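Local structure of manganese-binding protein (Chlamydia trachomatis, 6NSI) at residues A[1-6]-A[24-29]; A[51-56]-A[122-127]; A[12-17]-A[264-269]. The protein binds divalent iron, manganese and nickel ions, preferring iron, and delivers them to the membrane permease of an ABC transporter for import into the cytoplasm. All blocks are in the same frame, centred on the assembly; numbering follows the deposited sequence.

Contact 1 (A[1-6]-A[24-29])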
loop_
_atom_site.group_PDB
_atom_site.type_symbol
_atom_site.label_atom_id
_atom_site.label_comp_id
_atom_site.label_asym_id
_atom_site.label_seq_id
_atom_site.Cartn_x
_atom_site.Cartn_y
_atom_site.Cartn_z
ATOM N N SER A 1 -1.050 -19.756 -24.772
ATOM C CA SER A 1 -1.542 -19.568 -23.396
ATOM C C SER A 1 -0.430 -19.348 -22.364
ATOM O O SER A 1 0.036 -20.301 -21.726
ATOM C CB SER A 1 -2.391 -20.765 -22.985
ATOM O OG SER A 1 -3.287 -20.389 -21.953
ATOM N N ILE A 2 -0.032 -18.084 -22.194
ATOM C CA ILE A 2 1.094 -17.702 -21.346
ATOM C C ILE A 2 0.572 -17.122 -20.032
ATOM O O ILE A 2 -0.431 -16.395 -20.017
ATOM C CB ILE A 2 2.002 -16.696 -22.084
ATOM C CG1 ILE A 2 2.384 -17.233 -23.464
ATOM C CG2 ILE A 2 3.252 -16.402 -21.284
ATOM C CD1 ILE A 2 1.887 -16.396 -24.611
ATOM N N TYR A 3 1.249 -17.440 -18.924
ATOM C CA TYR A 3 0.819 -17.055 -17.581
ATOM C C TYR A 3 1.891 -16.225 -16.889
ATOM O O TYR A 3 3.073 -16.589 -16.904
ATOM C CB TYR A 3 0.515 -18.278 -16.714
ATOM C CG TYR A 3 -0.785 -18.959 -17.057
ATOM C CD1 TYR A 3 -1.996 -18.448 -16.611
ATOM C CD2 TYR A 3 -0.801 -20.113 -17.841
ATOM C CE1 TYR A 3 -3.190 -19.071 -16.929
ATOM C CE2 TYR A 3 -1.987 -20.743 -18.162
ATOM C CZ TYR A 3 -3.179 -20.221 -17.703
ATOM O OH TYR A 3 -4.365 -20.844 -18.021
ATOM N N VAL A 4 1.464 -15.133 -16.259
ATOM C CA VAL A 4 2.319 -14.318 -15.407
ATOM C C VAL A 4 1.648 -14.199 -14.041
ATOM O O VAL A 4 0.434 -13.976 -13.958
ATOM C CB VAL A 4 2.580 -12.934 -16.027
ATOM C CG1 VAL A 4 3.201 -11.989 -14.992
ATOM C CG2 VAL A 4 3.479 -13.081 -17.242
ATOM N N LEU A 5 2.430 -14.366 -12.975
ATOM C CA LEU A 5 1.912 -14.408 -11.610
ATOM C C LEU A 5 2.275 -13.128 -10.868
ATOM O O LEU A 5 3.433 -12.692 -10.890
ATOM C CB LEU A 5 2.458 -15.621 -10.848
ATOM C CG LEU A 5 1.958 -15.763 -9.404
ATOM C CD1 LEU A 5 0.456 -15.894 -9.366
ATOM C CD2 LEU A 5 2.584 -16.917 -8.648
ATOM N N SER A 6 1.283 -12.527 -10.218
ATOM C CA SER A 6 1.499 -11.423 -9.295
ATOM C C SER A 6 1.115 -11.860 -7.885
ATOM O O SER A 6 0.116 -12.556 -7.693
ATOM C CB SER A 6 0.681 -10.193 -9.696
ATOM O OG SER A 6 1.071 -9.689 -10.964
ATOM N N LYS A 24 -2.126 -14.179 -19.702
ATOM C CA LYS A 24 -3.062 -14.437 -18.615
ATOM C C LYS A 24 -2.396 -14.119 -17.285
ATOM O O LYS A 24 -1.381 -14.727 -16.928
ATOM C CB LYS A 24 -3.565 -15.878 -18.653
ATOM C CG LYS A 24 -4.176 -16.216 -20.000
ATOM C CD LYS A 24 -4.276 -17.696 -20.277
ATOM C CE LYS A 24 -5.133 -17.929 -21.508
ATOM N NZ LYS A 24 -4.330 -17.932 -22.771
ATOM N N ASN A 25 -2.967 -13.167 -16.562
ATOM C CA ASN A 25 -2.429 -12.733 -15.287
ATOM C C ASN A 25 -3.175 -13.451 -14.181
ATOM O O ASN A 25 -4.409 -13.476 -14.176
ATOM C CB ASN A 25 -2.566 -11.219 -15.125
ATOM C CG ASN A 25 -1.545 -10.461 -15.935
ATOM O OD1 ASN A 25 -0.361 -10.475 -15.606
ATOM N ND2 ASN A 25 -1.988 -9.821 -17.021
ATOM N N ILE A 26 -2.429 -14.049 -13.260
ATOM C CA ILE A 26 -3.019 -14.654 -12.080
ATOM C C ILE A 26 -2.491 -13.917 -10.857
ATOM O O ILE A 26 -1.417 -13.309 -10.873
ATOM C CB ILE A 26 -2.741 -16.175 -11.977
ATOM C CG1 ILE A 26 -1.293 -16.501 -12.338
ATOM C CG2 ILE A 26 -3.690 -16.950 -12.881
ATOM C CD1 ILE A 26 -0.901 -17.970 -12.051
ATOM N N VAL A 27 -3.268 -13.968 -9.789
ATOM C CA VAL A 27 -2.885 -13.339 -8.538
ATOM C C VAL A 27 -2.977 -14.387 -7.444
ATOM O O VAL A 27 -3.944 -15.154 -7.386
ATOM C CB VAL A 27 -3.753 -12.102 -8.212
ATOM C CG1 VAL A 27 -5.224 -12.479 -7.982
ATOM C CG2 VAL A 27 -3.191 -11.386 -7.019
ATOM N N LEU A 28 -1.937 -14.463 -6.620
ATOM C CA LEU A 28 -1.914 -15.400 -5.473
ATOM C C LEU A 28 -2.820 -14.967 -4.318
ATOM O O LEU A 28 -3.615 -15.754 -3.871
ATOM C CB LEU A 28 -0.484 -15.502 -4.967
ATOM C CG LEU A 28 0.040 -16.922 -4.848
ATOM C CD1 LEU A 28 0.075 -17.570 -6.212
ATOM C CD2 LEU A 28 1.406 -16.917 -4.207
ATOM N N ILE A 29 -2.723 -13.710 -3.923
ATOM C CA ILE A 29 -3.438 -13.205 -2.724
ATOM C C ILE A 29 -4.473 -12.175 -3.157
ATOM O O ILE A 29 -4.128 -11.238 -3.857
ATOM C CB ILE A 29 -2.419 -12.583 -1.751
ATOM C CG1 ILE A 29 -1.273 -13.532 -1.408
ATOM C CG2 ILE A 29 -3.091 -12.018 -0.514
ATOM C CD1 ILE A 29 -0.181 -12.906 -0.612
HETATM O O HOH W 1 -0.058 -11.291 -12.900
#
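Five backbone hydrogen bonds tie residues 1-6 to residues 24-29, passing alternately from one strand to the other: K24 N gives to I2 O, V4 N to K24 O, I26 N to V4 O, S6 N to I26 O and L28 N to S6 O. All are near straight; S6 N to I26 O, at 2.9 Å, reaches 172° at the hydrogen. CA-H groups add a second set of approaches to the same carbonyls, as where V27 CA stands 3.2 Å from S6 O. Paired in register from Y3 with K24 to S6 with V27, the strands are the two ends of a beta-alpha-beta unit whose crossover is helix 9-19, and strand 24-27 is the outermost of the parallel sheet on its side.

The side chains divide between the two faces of this sheet. On the face of Y3, L5, K24 and I26 the contacts are mainly apolar. K24 lays its aliphatic chain obliquely across the Y3 ring, CD lying 4.2 Å from the ring centroid in an off-centre CH-pi contact. At the N-terminal end, the bend at chi4 (90°) turns K24 NZ to S1 OG, to which it donates at 2.8 Å. I26 has CG1 between its backbone N and carbonyl carbon (chi1 43°), which brings that atom to 3.5 Å from L5 CD1. Beyond the paired residues, the other branch of L5, CD2, meets L28 CD1 at 3.6 Å, while M48 of helix 44-50 touches both leucines.

On the face of V4, N25 and S6 the link is a water hydrogen-bonded to V4 O, N25 OD1 and S6 OG, the last at 2.8 Å. N25 ND2 is hydrogen-bonded to T19 OG1, at the end of helix 9-19.

Contact 2 (A[51-56]-A[122-127])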
loop_
_atom_site.group_PDB
_atom_site.type_symbol
_atom_site.label_atom_id
_atom_site.label_comp_id
_atom_site.label_asym_id
_atom_site.label_seq_id
_atom_site.Cartn_x
_atom_site.Cartn_y
_atom_site.Cartn_z
ATOM N N SER A 51 3.859 -20.336 -14.351
ATOM C CA SER A 51 4.035 -18.927 -14.674
ATOM C C SER A 51 5.417 -18.636 -15.253
ATOM O O SER A 51 6.385 -19.366 -15.024
ATOM C CB SER A 51 3.804 -18.071 -13.432
ATOM O OG SER A 51 2.415 -17.942 -13.201
ATOM N N GLN A 52 5.499 -17.544 -16.017
ATOM C CA GLN A 52 6.765 -17.126 -16.617
ATOM C C GLN A 52 7.510 -16.113 -15.761
ATOM O O GLN A 52 8.742 -16.017 -15.855
ATOM C CB GLN A 52 6.536 -16.516 -18.006
ATOM C CG GLN A 52 5.904 -17.454 -19.030
ATOM C CD GLN A 52 6.683 -18.744 -19.227
ATOM O OE1 GLN A 52 7.913 -18.734 -19.334
ATOM N NE2 GLN A 52 5.966 -19.865 -19.276
ATOM N N LEU A 53 6.780 -15.344 -14.955
ATOM C CA LEU A 53 7.331 -14.305 -14.100
ATOM C C LEU A 53 6.484 -14.268 -12.837
ATOM O O LEU A 53 5.265 -14.453 -12.909
ATOM C CB LEU A 53 7.310 -12.930 -14.786
ATOM C CG LEU A 53 8.274 -12.620 -15.936
ATOM C CD1 LEU A 53 7.924 -11.275 -16.570
ATOM C CD2 LEU A 53 9.710 -12.633 -15.440
ATOM N N ILE A 54 7.129 -14.038 -11.691
ATOM C CA ILE A 54 6.450 -13.908 -10.394
ATOM C C ILE A 54 6.792 -12.539 -9.826
ATOM O O ILE A 54 7.937 -12.300 -9.417
ATOM C CB ILE A 54 6.858 -15.006 -9.412
ATOM C CG1 ILE A 54 6.468 -16.381 -9.956
ATOM C CG2 ILE A 54 6.226 -14.746 -8.044
ATOM C CD1 ILE A 54 7.037 -17.538 -9.145
ATOM N N PHE A 55 5.800 -11.654 -9.774
ATOM C CA PHE A 55 6.002 -10.282 -9.324
ATOM C C PHE A 55 5.715 -10.172 -7.823
ATOM O O PHE A 55 4.592 -10.438 -7.376
ATOM C CB PHE A 55 5.118 -9.333 -10.135
ATOM C CG PHE A 55 5.642 -9.050 -11.520
ATOM C CD1 PHE A 55 5.067 -9.655 -12.630
ATOM C CD2 PHE A 55 6.704 -8.175 -11.711
ATOM C CE1 PHE A 55 5.546 -9.392 -13.911
ATOM C CE2 PHE A 55 7.187 -7.906 -12.994
ATOM C CZ PHE A 55 6.609 -8.517 -14.089
ATOM N N CYS A 56 6.743 -9.801 -7.053
ATOM C CA CYS A 56 6.691 -9.662 -5.603
ATOM C C CYS A 56 6.893 -8.215 -5.192
ATOM O O CYS A 56 7.560 -7.436 -5.886
ATOM C CB CYS A 56 7.776 -10.493 -4.922
ATOM S SG CYS A 56 7.712 -12.213 -5.373
ATOM N N ILE A 122 8.831 -6.507 -20.524
ATOM C CA ILE A 122 9.401 -6.340 -21.853
ATOM C C ILE A 122 10.657 -7.189 -22.004
ATOM O O ILE A 122 10.920 -7.751 -23.073
ATOM C CB ILE A 122 9.676 -4.847 -22.112
ATOM C CG1 ILE A 122 8.354 -4.108 -22.362
ATOM C CG2 ILE A 122 10.661 -4.679 -23.262
ATOM C CD1 ILE A 122 8.484 -2.604 -22.452
ATOM N N GLN A 123 11.442 -7.308 -20.930
ATOM C CA GLN A 123 12.645 -8.133 -20.982
ATOM C C GLN A 123 12.306 -9.615 -21.148
ATOM O O GLN A 123 13.072 -10.358 -21.777
ATOM C CB GLN A 123 13.489 -7.888 -19.725
ATOM C CG GLN A 123 14.675 -8.837 -19.530
ATOM C CD GLN A 123 15.973 -8.303 -20.133
ATOM O OE1 GLN A 123 16.140 -7.093 -20.317
ATOM N NE2 GLN A 123 16.897 -9.211 -20.452
ATOM N N GLN A 124 11.165 -10.061 -20.616
ATOM C CA GLN A 124 10.773 -11.460 -20.768
ATOM C C GLN A 124 10.102 -11.725 -22.110
ATOM O O GLN A 124 10.217 -12.834 -22.647
ATOM C CB GLN A 124 9.839 -11.871 -19.631
ATOM C CG GLN A 124 9.292 -13.296 -19.742
ATOM C CD GLN A 124 10.307 -14.345 -19.329
ATOM O OE1 GLN A 124 11.276 -14.045 -18.627
ATOM N NE2 GLN A 124 10.099 -15.584 -19.776
ATOM N N PHE A 125 9.406 -10.732 -22.665
ATOM C CA PHE A 125 8.633 -10.885 -23.900
ATOM C C PHE A 125 9.001 -9.782 -24.886
ATOM O O PHE A 125 8.236 -8.824 -25.075
ATOM C CB PHE A 125 7.129 -10.857 -23.621
ATOM C CG PHE A 125 6.689 -11.800 -22.533
ATOM C CD1 PHE A 125 6.548 -13.159 -22.789
ATOM C CD2 PHE A 125 6.405 -11.328 -21.264
ATOM C CE1 PHE A 125 6.133 -14.021 -21.807
ATOM C CE2 PHE A 125 5.984 -12.184 -20.269
ATOM C CZ PHE A 125 5.848 -13.539 -20.536
ATOM N N PRO A 126 10.163 -9.883 -25.535
ATOM C CA PRO A 126 10.503 -8.885 -26.571
ATOM C C PRO A 126 9.498 -8.846 -27.710
ATOM O O PRO A 126 9.264 -7.777 -28.291
ATOM C CB PRO A 126 11.888 -9.333 -27.049
ATOM C CG PRO A 126 11.941 -10.816 -26.718
ATOM C CD PRO A 126 11.166 -10.958 -25.437
ATOM N N GLN A 127 8.873 -9.981 -28.028
ATOM C CA GLN A 127 7.835 -10.017 -29.052
ATOM C C GLN A 127 6.640 -9.124 -28.716
ATOM O O GLN A 127 5.866 -8.772 -29.613
ATOM C CB GLN A 127 7.380 -11.462 -29.266
ATOM C CG GLN A 127 6.639 -12.079 -28.084
ATOM C CD GLN A 127 7.550 -12.856 -27.150
ATOM O OE1 GLN A 127 8.682 -12.444 -26.875
ATOM N NE2 GLN A 127 7.056 -13.987 -26.651
HETATM O O HOH W 2 8.414 -16.307 -21.601
#
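Q124 and L53 lie alongside each other with their side chains running in opposing senses, and the glutamine can be followed outward from its backbone along the leucine. Its CB rests 3.7 Å from L53 CD1, the closest approach between the two residues. CG stands anti to the backbone N (chi1 176°) and lies about 4.0 Å from both L53 CG and L53 CD1. The same methylene covers one face of the F125 ring, 3.5 Å above the plane and offset toward the rim, so it touches both the ring next in sequence and the opposing leucine. A bend at chi2 (78°) then carries CD toward the backbone of Q52, 4.2 Å from its carbonyl O. The terminal amide splits its contacts: Q124 OE1 meets the second leucine methyl, L53 CD2, at 3.8 Å, while NE2 turns to Q52.

There the two glutamines cross at about a right angle, with their amide planes 38° apart. Q124 NE2 and Q52 OE1 are 3.9 Å apart and are linked through a water, which accepts from Q124 NE2 at 2.6 Å and gives only a weak, long bond to Q52 OE1. No direct hydrogen bond joins the segments. F125 adds two ring atoms from beside Q124, its CZ reaching Q52 CB and its CE2 lying 4.3 Å from L53 CD1, both oblique to the ring.

The arrangement sets the end of helix 107-124, where F125 is the first residue to leave helical geometry, against Q52 and L53 on the segment that carries strand 54-56. L53 pairs through its backbone with L5 of strand 3-6 and also touches L121 of that helix, while F125 spans from V4 of strand 3-6 to F132 of helix 129-154.

Contact 3 (A[12-17]-A[264-269])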
loop_
_atom_site.group_PDB
_atom_site.type_symbol
_atom_site.label_atom_id
_atom_site.label_comp_id
_atom_site.label_asym_id
_atom_site.label_seq_id
_atom_site.Cartn_x
_atom_site.Cartn_y
_atom_site.Cartn_z
ATOM N N CYS A 12 -0.991 -6.904 -9.340
ATOM C CA CYS A 12 -1.621 -7.567 -10.486
ATOM C C CYS A 12 -2.360 -6.589 -11.389
ATOM O O CYS A 12 -2.331 -6.723 -12.620
ATOM C CB CYS A 12 -2.584 -8.656 -10.023
ATOM S SG CYS A 12 -3.047 -9.779 -11.401
ATOM N N ASP A 13 -3.045 -5.610 -10.807
ATOM C CA ASP A 13 -3.843 -4.714 -11.638
ATOM C C ASP A 13 -2.985 -3.797 -12.484
ATOM O O ASP A 13 -3.453 -3.306 -13.518
ATOM C CB ASP A 13 -4.788 -3.899 -10.769
ATOM C CG ASP A 13 -5.829 -4.768 -10.084
ATOM O OD1 ASP A 13 -5.885 -5.986 -10.375
ATOM O OD2 ASP A 13 -6.585 -4.241 -9.251
ATOM N N CYS A 14 -1.741 -3.557 -12.075
ATOM C CA CYS A 14 -0.830 -2.777 -12.904
ATOM C C CYS A 14 -0.193 -3.646 -13.985
ATOM O O CYS A 14 -0.094 -3.218 -15.141
ATOM C CB CYS A 14 0.242 -2.119 -12.036
ATOM S SG CYS A 14 -0.424 -1.014 -10.696
ATOM N N VAL A 15 0.230 -4.869 -13.633
ATOM C CA VAL A 15 0.776 -5.790 -14.636
ATOM C C VAL A 15 -0.237 -6.015 -15.751
ATOM O O VAL A 15 0.095 -5.948 -16.940
ATOM C CB VAL A 15 1.192 -7.123 -13.982
ATOM C CG1 VAL A 15 1.617 -8.123 -15.052
ATOM C CG2 VAL A 15 2.336 -6.919 -13.003
ATOM N N SER A 16 -1.497 -6.272 -15.379
ATOM C CA SER A 16 -2.524 -6.585 -16.369
ATOM C C SER A 16 -2.766 -5.421 -17.319
ATOM O O SER A 16 -3.144 -5.638 -18.479
ATOM C CB SER A 16 -3.827 -6.975 -15.670
ATOM O OG SER A 16 -3.618 -8.086 -14.811
ATOM N N ARG A 17 -2.560 -4.185 -16.846
ATOM C CA ARG A 17 -2.725 -3.017 -17.705
ATOM C C ARG A 17 -1.592 -2.908 -18.718
ATOM O O ARG A 17 -1.815 -2.465 -19.848
ATOM C CB ARG A 17 -2.808 -1.735 -16.863
ATOM C CG ARG A 17 -4.212 -1.368 -16.353
ATOM C CD ARG A 17 -5.052 -0.693 -17.443
ATOM N NE ARG A 17 -5.026 0.774 -17.404
ATOM C CZ ARG A 17 -4.421 1.547 -18.310
ATOM N NH1 ARG A 17 -3.764 1.003 -19.331
ATOM N NH2 ARG A 17 -4.464 2.872 -18.193
ATOM N N ASP A 264 -12.270 -2.929 -5.649
ATOM C CA ASP A 264 -12.604 -3.432 -7.006
ATOM C C ASP A 264 -11.323 -3.570 -7.832
ATOM O O ASP A 264 -11.090 -4.620 -8.390
ATOM C CB ASP A 264 -13.560 -2.494 -7.728
ATOM C CG ASP A 264 -13.737 -2.892 -9.177
ATOM O OD1 ASP A 264 -13.910 -4.097 -9.429
ATOM O OD2 ASP A 264 -13.671 -2.007 -10.039
ATOM N N ASN A 265 -10.530 -2.508 -7.869
ATOM C CA ASN A 265 -9.228 -2.470 -8.575
ATOM C C ASN A 265 -8.302 -1.545 -7.787
ATOM O O ASN A 265 -8.800 -0.678 -7.084
ATOM C CB ASN A 265 -9.343 -2.048 -10.036
ATOM C CG ASN A 265 -9.770 -0.611 -10.192
ATOM O OD1 ASN A 265 -8.946 0.278 -10.180
ATOM N ND2 ASN A 265 -11.058 -0.388 -10.342
ATOM N N TYR A 266 -7.003 -1.721 -7.952
ATOM C CA TYR A 266 -6.046 -0.936 -7.177
ATOM C C TYR A 266 -6.269 0.561 -7.367
ATOM O O TYR A 266 -6.143 1.340 -6.412
ATOM C CB TYR A 266 -4.612 -1.314 -7.557
ATOM C CG TYR A 266 -3.580 -0.256 -7.190
ATOM C CD1 TYR A 266 -3.099 -0.148 -5.891
ATOM C CD2 TYR A 266 -3.097 0.643 -8.149
ATOM C CE1 TYR A 266 -2.165 0.815 -5.547
ATOM C CE2 TYR A 266 -2.159 1.621 -7.812
ATOM C CZ TYR A 266 -1.695 1.701 -6.507
ATOM O OH TYR A 266 -0.767 2.671 -6.153
ATOM N N PHE A 267 -6.612 0.982 -8.587
ATOM C CA PHE A 267 -6.657 2.411 -8.883
ATOM C C PHE A 267 -7.861 3.071 -8.226
ATOM O O PHE A 267 -7.726 4.107 -7.570
ATOM C CB PHE A 267 -6.654 2.639 -10.399
ATOM C CG PHE A 267 -5.433 2.091 -11.069
ATOM C CD1 PHE A 267 -4.243 2.811 -11.063
ATOM C CD2 PHE A 267 -5.455 0.832 -11.665
ATOM C CE1 PHE A 267 -3.098 2.303 -11.648
ATOM C CE2 PHE A 267 -4.313 0.317 -12.253
ATOM C CZ PHE A 267 -3.131 1.058 -12.246
ATOM N N SER A 268 -9.046 2.480 -8.384
ATOM C CA SER A 268 -10.230 2.994 -7.709
ATOM C C SER A 268 -10.071 2.949 -6.191
ATOM O O SER A 268 -10.638 3.787 -5.483
ATOM C CB SER A 268 -11.463 2.194 -8.141
ATOM O OG SER A 268 -11.594 2.179 -9.561
ATOM N N THR A 269 -9.315 1.976 -5.680
ATOM C CA THR A 269 -9.086 1.871 -4.240
ATOM C C THR A 269 -8.257 3.047 -3.731
ATOM O O THR A 269 -8.589 3.655 -2.704
ATOM C CB THR A 269 -8.394 0.547 -3.911
ATOM O OG1 THR A 269 -9.238 -0.541 -4.301
ATOM C CG2 THR A 269 -8.138 0.463 -2.408
#
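A single carboxylate oxygen, D13 OD2, reaches from the middle of one helix to the start of another and accepts the backbone N-H of Y266. The bond measures 2.9 Å, with 150° at the hydrogen, and uses the anti lone pair of OD2; N265 CA also lies against this oxygen. The other oxygen of D13 forms a salt bridge with R9, one turn back in the same helix. The negative charge at the helix start would be expected to interact favourably with the helix dipole.

Y266 opens helix 266-280, and N265 before it is the N-cap: N265 OD1 accepts from S268 N at 2.8 Å, the donor standing above the carbonyl plane. Helix 9-19, which brings D13, is the crossover of the beta-alpha-beta unit between strands 3-6 and 24-27; the contact thus joins the N-terminal sheet region to the C-terminal helix. The Y266 side chain is about 13 Å from the bound iron ion and about 10 Å from the side chain of its ligand H102, near the site but not part of it.

Beside the polar bond lies a sulfur-aromatic cluster. C14 SG approaches both rings obliquely, 3.7 Å from F267 CZ and 4.0 Å from Y266 CD2. The latter atom sits over the centre of the F267 ring, while D13 O meets that ring's edge. Helix 107-124 covers C14 through W110, and Y266 OH is hydrogen-bonded to W104 O.

Contacts 1 and 2 meet at the parallel sheet, where strand 3-6 lies between 24-27 and 54-56; backbone pairs such as L5 O with F55 N, probably hydrogen-bonded, carry one into the other. Contact 3 brings together segments from near the two ends of the chain and shares helix 9-19 with the unit of contact 1, V15 and S16 packing on N25. Each contact is partly buried, but contact 3 lies nearest the chain's centre and contact 2 farthest from it. Their chemistry differs as well: regular backbone pairing within the sheet in contact 1, side-chain packing edged by a water in contact 2, and a carboxylate bond beside sulfur and rings in contact 3.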